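Local coordinates for protein RNA polymerase II subunit A C-terminal domain phosphatase SSU72 (Homo sapiens, PDB 4H3K) that removes phosphate from serine and threonine residues of the RNA polymerase II C-terminal domain and takes part in pre-mRNA polyadenylation and transcription termination, at residues L26-M40 and F51-L64. The protein carries 1 engineered substitution. Residues are numbered along the deposited sequence; the frame is centred on the assembly and turned at random.
Sequences LRVAVVSSSNQNRSM and FSVRSFGTGTHVKL. Engineered in segment 26-40: Ser32 (natural residue Cys). With PO4 (phosphate ion), chain F.
Strands 27-32 and 52-57 run parallel, their axes 4.6 Å apart and 21° askew, joined by a run of backbone hydrogen bonds from Val28 N to Ser52 O through Thr58 N to Ser32 O. Beta-branched Val28, Val30 and Val53 suit the extended backbone and fill one face of the sheet, with Val30 CG2 4.3 Å from Val53 CG2. On the other face the small Ala29 meets the ring of Phe56 at its edge, in plane, CB to CE2 4.0 Å; beyond the strand end the Val31 and Thr58 side chains cross at about a right angle, touching through CG1 and CG2. One face of the Arg54 guanidinium lies on Phe56 CZ, while its nitrogens form salt bridges with Asp123 and Glu116.

Helix 38-48 completes the beta-alpha-beta unit, and the loop leading into it is the P-loop of the CX5R phosphatases. Backbone N-H groups of Ser33, Ser34, Gln36, Asn37 and Arg38 all donate to a phosphate, probably from the crystallisation liquor. Ser32 is engineered in place of the natural cysteine; its OG, set between backbone N and carbonyl carbon (chi1 59°), donates to phosphate O1 at 2.6 Å. Arg38 suits a tetrahedral anion: its guanidinium meets the phosphate edge-on, NE donating to O3 and NH2 to O4, and Glu132 holds NH1.

Gly57 and Gly59, lacking side chains, let the second segment run close against this loop beside Ser33 O, which accepts a hydrogen bond from Gly59 N at 2.8 Å. Farther along, Ser34 turns OG away from its carbonyl carbon (chi1 -62°) to take the amide hydrogen of Lys63, N to OG 3.1 Å. Gln36's long aliphatic part suits its place across Val62 and Leu64, CG 3.5 Å from Leu64 CD1, while OE1 is hydrogen-bonded elsewhere.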
# COMPACT_ATOMS: atom_id res chain seq x y z
N LEU B 26 -11.88 -9.56 -4.97
CA LEU B 26 -11.24 -8.22 -5.24
C LEU B 26 -11.98 -7.17 -4.43
O LEU B 26 -13.18 -7.03 -4.57
CB LEU B 26 -11.32 -7.86 -6.72
CG LEU B 26 -10.58 -6.59 -7.13
CD1 LEU B 26 -9.08 -6.86 -7.30
CD2 LEU B 26 -11.19 -6.04 -8.41
N ARG B 27 -11.26 -6.47 -3.58
CA ARG B 27 -11.87 -5.44 -2.74
C ARG B 27 -11.68 -4.10 -3.43
O ARG B 27 -10.54 -3.62 -3.56
CB ARG B 27 -11.22 -5.42 -1.36
CG ARG B 27 -11.47 -6.72 -0.53
CD ARG B 27 -11.15 -6.45 0.93
NE ARG B 27 -11.58 -5.10 1.26
CZ ARG B 27 -12.77 -4.78 1.77
NH1 ARG B 27 -13.64 -5.75 2.05
NH2 ARG B 27 -13.08 -3.52 2.01
N VAL B 28 -12.78 -3.51 -3.87
CA VAL B 28 -12.72 -2.25 -4.62
C VAL B 28 -13.34 -1.09 -3.84
O VAL B 28 -14.31 -1.28 -3.10
CB VAL B 28 -13.49 -2.41 -5.95
CG1 VAL B 28 -13.48 -1.11 -6.80
CG2 VAL B 28 -12.94 -3.58 -6.71
N ALA B 29 -12.77 0.10 -4.01
CA ALA B 29 -13.38 1.36 -3.60
C ALA B 29 -13.56 2.19 -4.85
O ALA B 29 -12.67 2.23 -5.71
CB ALA B 29 -12.51 2.11 -2.61
N VAL B 30 -14.74 2.79 -4.99
CA VAL B 30 -14.97 3.76 -6.04
C VAL B 30 -15.21 5.13 -5.40
O VAL B 30 -15.98 5.24 -4.43
CB VAL B 30 -16.16 3.39 -6.95
CG1 VAL B 30 -16.22 4.40 -8.12
CG2 VAL B 30 -16.00 1.98 -7.52
N VAL B 31 -14.54 6.15 -5.93
CA VAL B 31 -14.49 7.48 -5.30
C VAL B 31 -14.88 8.58 -6.30
O VAL B 31 -14.34 8.66 -7.41
CB VAL B 31 -13.06 7.77 -4.75
CG1 VAL B 31 -13.08 8.98 -3.82
CG2 VAL B 31 -12.50 6.55 -4.01
N SER B 32 -15.84 9.43 -5.91
CA SER B 32 -16.14 10.59 -6.73
C SER B 32 -15.93 11.83 -5.87
O SER B 32 -15.16 11.79 -4.89
CB SER B 32 -17.58 10.51 -7.29
OG SER B 32 -18.47 10.45 -6.20
N SER B 33 -16.61 12.92 -6.20
CA SER B 33 -16.43 14.14 -5.40
C SER B 33 -17.39 14.24 -4.23
O SER B 33 -16.97 14.45 -3.07
CB SER B 33 -16.49 15.37 -6.29
OG SER B 33 -16.10 16.46 -5.49
N SER B 34 -18.67 14.03 -4.51
CA SER B 34 -19.73 14.19 -3.52
C SER B 34 -20.27 12.86 -2.98
O SER B 34 -21.10 12.87 -2.08
CB SER B 34 -20.88 14.99 -4.12
OG SER B 34 -20.42 16.29 -4.46
N ASN B 35 -19.80 11.72 -3.52
CA ASN B 35 -20.36 10.37 -3.23
C ASN B 35 -21.89 10.38 -3.39
O ASN B 35 -22.64 9.91 -2.51
CB ASN B 35 -19.94 9.89 -1.85
CG ASN B 35 -20.14 8.40 -1.64
OD1 ASN B 35 -20.21 7.58 -2.61
ND2 ASN B 35 -20.21 8.03 -0.39
N GLN B 36 -22.33 10.91 -4.53
CA GLN B 36 -23.78 10.99 -4.81
C GLN B 36 -24.16 10.28 -6.10
O GLN B 36 -25.20 9.62 -6.16
CB GLN B 36 -24.19 12.44 -4.96
CG GLN B 36 -24.22 13.22 -3.65
CD GLN B 36 -25.36 12.74 -2.75
OE1 GLN B 36 -26.24 12.00 -3.18
NE2 GLN B 36 -25.33 13.14 -1.49
N ASN B 37 -23.31 10.44 -7.13
CA ASN B 37 -23.67 10.09 -8.49
C ASN B 37 -22.72 9.05 -9.12
O ASN B 37 -23.06 7.89 -9.17
CB ASN B 37 -23.80 11.37 -9.34
CG ASN B 37 -24.15 11.09 -10.81
OD1 ASN B 37 -23.72 11.82 -11.72
ND2 ASN B 37 -24.91 10.06 -11.04
N ARG B 38 -21.55 9.46 -9.59
CA ARG B 38 -20.64 8.53 -10.28
C ARG B 38 -20.22 7.32 -9.42
O ARG B 38 -20.28 6.17 -9.86
CB ARG B 38 -19.45 9.29 -10.85
CG ARG B 38 -19.91 10.31 -11.90
CD ARG B 38 -18.85 11.37 -12.13
NE ARG B 38 -18.69 12.25 -10.96
CZ ARG B 38 -17.71 13.13 -10.82
NH1 ARG B 38 -16.80 13.26 -11.78
NH2 ARG B 38 -17.62 13.89 -9.72
N SER B 39 -19.86 7.58 -8.17
CA SER B 39 -19.40 6.50 -7.30
C SER B 39 -20.55 5.61 -6.83
O SER B 39 -20.34 4.42 -6.63
CB SER B 39 -18.60 7.06 -6.07
OG SER B 39 -19.38 8.05 -5.37
N MET B 40 -21.75 6.16 -6.70
CA MET B 40 -22.89 5.39 -6.22
C MET B 40 -23.51 4.52 -7.33
O MET B 40 -23.92 3.38 -7.07
CB MET B 40 -23.92 6.32 -5.57
CG MET B 40 -23.37 6.94 -4.29
SD MET B 40 -23.13 5.67 -3.02
CE MET B 40 -24.81 5.51 -2.36
N PHE B 51 -19.17 -8.01 -6.39
CA PHE B 51 -17.88 -7.47 -5.89
C PHE B 51 -18.01 -6.94 -4.49
O PHE B 51 -19.08 -6.52 -4.07
CB PHE B 51 -17.37 -6.32 -6.77
CG PHE B 51 -16.87 -6.76 -8.11
CD1 PHE B 51 -15.55 -7.17 -8.27
CD2 PHE B 51 -17.72 -6.79 -9.20
CE1 PHE B 51 -15.08 -7.59 -9.53
CE2 PHE B 51 -17.28 -7.23 -10.45
CZ PHE B 51 -15.96 -7.61 -10.62
N SER B 52 -16.91 -6.96 -3.76
CA SER B 52 -16.83 -6.32 -2.48
C SER B 52 -16.46 -4.88 -2.80
O SER B 52 -15.40 -4.62 -3.35
CB SER B 52 -15.75 -7.02 -1.65
OG SER B 52 -15.41 -6.25 -0.51
N VAL B 53 -17.37 -3.96 -2.53
CA VAL B 53 -17.19 -2.57 -2.92
C VAL B 53 -17.60 -1.59 -1.82
O VAL B 53 -18.54 -1.83 -1.09
CB VAL B 53 -17.89 -2.28 -4.27
CG1 VAL B 53 -19.37 -2.70 -4.26
CG2 VAL B 53 -17.72 -0.80 -4.72
N ARG B 54 -16.84 -0.50 -1.70
CA ARG B 54 -17.21 0.62 -0.86
C ARG B 54 -17.06 1.85 -1.75
O ARG B 54 -16.38 1.82 -2.79
CB ARG B 54 -16.29 0.74 0.36
CG ARG B 54 -16.15 -0.52 1.25
CD ARG B 54 -16.93 -0.45 2.55
NE ARG B 54 -17.12 0.91 3.10
CZ ARG B 54 -16.44 1.45 4.12
NH1 ARG B 54 -15.45 0.80 4.74
NH2 ARG B 54 -16.75 2.68 4.53
N SER B 55 -17.71 2.94 -1.36
CA SER B 55 -17.67 4.14 -2.15
C SER B 55 -17.52 5.36 -1.26
O SER B 55 -17.92 5.35 -0.09
CB SER B 55 -18.94 4.24 -2.99
OG SER B 55 -20.06 4.45 -2.17
N PHE B 56 -16.91 6.41 -1.82
CA PHE B 56 -16.51 7.58 -1.05
C PHE B 56 -16.54 8.80 -1.93
O PHE B 56 -16.61 8.69 -3.15
CB PHE B 56 -15.06 7.42 -0.50
CG PHE B 56 -14.87 6.20 0.34
CD1 PHE B 56 -15.19 6.22 1.69
CD2 PHE B 56 -14.37 5.01 -0.23
CE1 PHE B 56 -15.02 5.10 2.49
CE2 PHE B 56 -14.19 3.88 0.53
CZ PHE B 56 -14.51 3.91 1.91
N GLY B 57 -16.46 9.97 -1.29
CA GLY B 57 -16.22 11.23 -1.99
C GLY B 57 -14.99 11.92 -1.39
O GLY B 57 -14.70 11.77 -0.21
N THR B 58 -14.25 12.67 -2.20
CA THR B 58 -13.12 13.43 -1.69
C THR B 58 -13.39 14.92 -1.54
O THR B 58 -12.53 15.64 -1.03
CB THR B 58 -11.90 13.33 -2.62
OG1 THR B 58 -12.31 13.67 -3.94
CG2 THR B 58 -11.31 11.90 -2.57
N GLY B 59 -14.56 15.38 -1.98
CA GLY B 59 -14.88 16.80 -1.92
C GLY B 59 -14.94 17.33 -0.49
O GLY B 59 -15.18 16.58 0.47
N THR B 60 -14.72 18.64 -0.35
CA THR B 60 -14.87 19.31 0.93
C THR B 60 -16.32 19.24 1.45
O THR B 60 -16.56 19.30 2.66
CB THR B 60 -14.42 20.79 0.76
OG1 THR B 60 -13.02 20.79 0.35
CG2 THR B 60 -14.50 21.53 2.05
N HIS B 61 -17.27 19.15 0.52
CA HIS B 61 -18.69 19.15 0.84
C HIS B 61 -19.44 18.42 -0.27
O HIS B 61 -18.86 18.10 -1.32
CB HIS B 61 -19.22 20.58 0.96
CG HIS B 61 -18.91 21.43 -0.24
ND1 HIS B 61 -19.78 21.56 -1.30
CD2 HIS B 61 -17.81 22.15 -0.55
CE1 HIS B 61 -19.24 22.34 -2.21
NE2 HIS B 61 -18.04 22.71 -1.79
N VAL B 62 -20.72 18.19 -0.04
CA VAL B 62 -21.58 17.50 -0.98
C VAL B 62 -22.28 18.54 -1.82
O VAL B 62 -22.77 19.55 -1.31
CB VAL B 62 -22.62 16.66 -0.24
CG1 VAL B 62 -23.72 16.11 -1.19
CG2 VAL B 62 -21.91 15.53 0.51
N LYS B 63 -22.31 18.29 -3.12
CA LYS B 63 -22.92 19.16 -4.08
C LYS B 63 -23.99 18.33 -4.82
O LYS B 63 -23.78 17.16 -5.18
CB LYS B 63 -21.84 19.69 -5.02
CG LYS B 63 -22.29 20.79 -5.98
CD LYS B 63 -21.57 20.70 -7.34
CE LYS B 63 -20.36 21.63 -7.44
NZ LYS B 63 -19.25 21.37 -6.44
N LEU B 64 -25.16 18.93 -5.00
CA LEU B 64 -26.19 18.37 -5.84
C LEU B 64 -26.60 19.47 -6.81
O LEU B 64 -26.55 20.66 -6.44
CB LEU B 64 -27.37 17.96 -4.97
CG LEU B 64 -27.62 16.52 -4.52
CD1 LEU B 64 -26.55 15.53 -4.94
CD2 LEU B 64 -27.96 16.42 -3.01
P PO4 F . -20.48 12.68 -7.64
O1 PO4 F . -20.70 11.68 -6.55
O2 PO4 F . -21.65 13.67 -7.73
O3 PO4 F . -20.36 12.01 -8.99
O4 PO4 F . -19.22 13.48 -7.45
O HOH W 1 -18.01 18.08 -3.88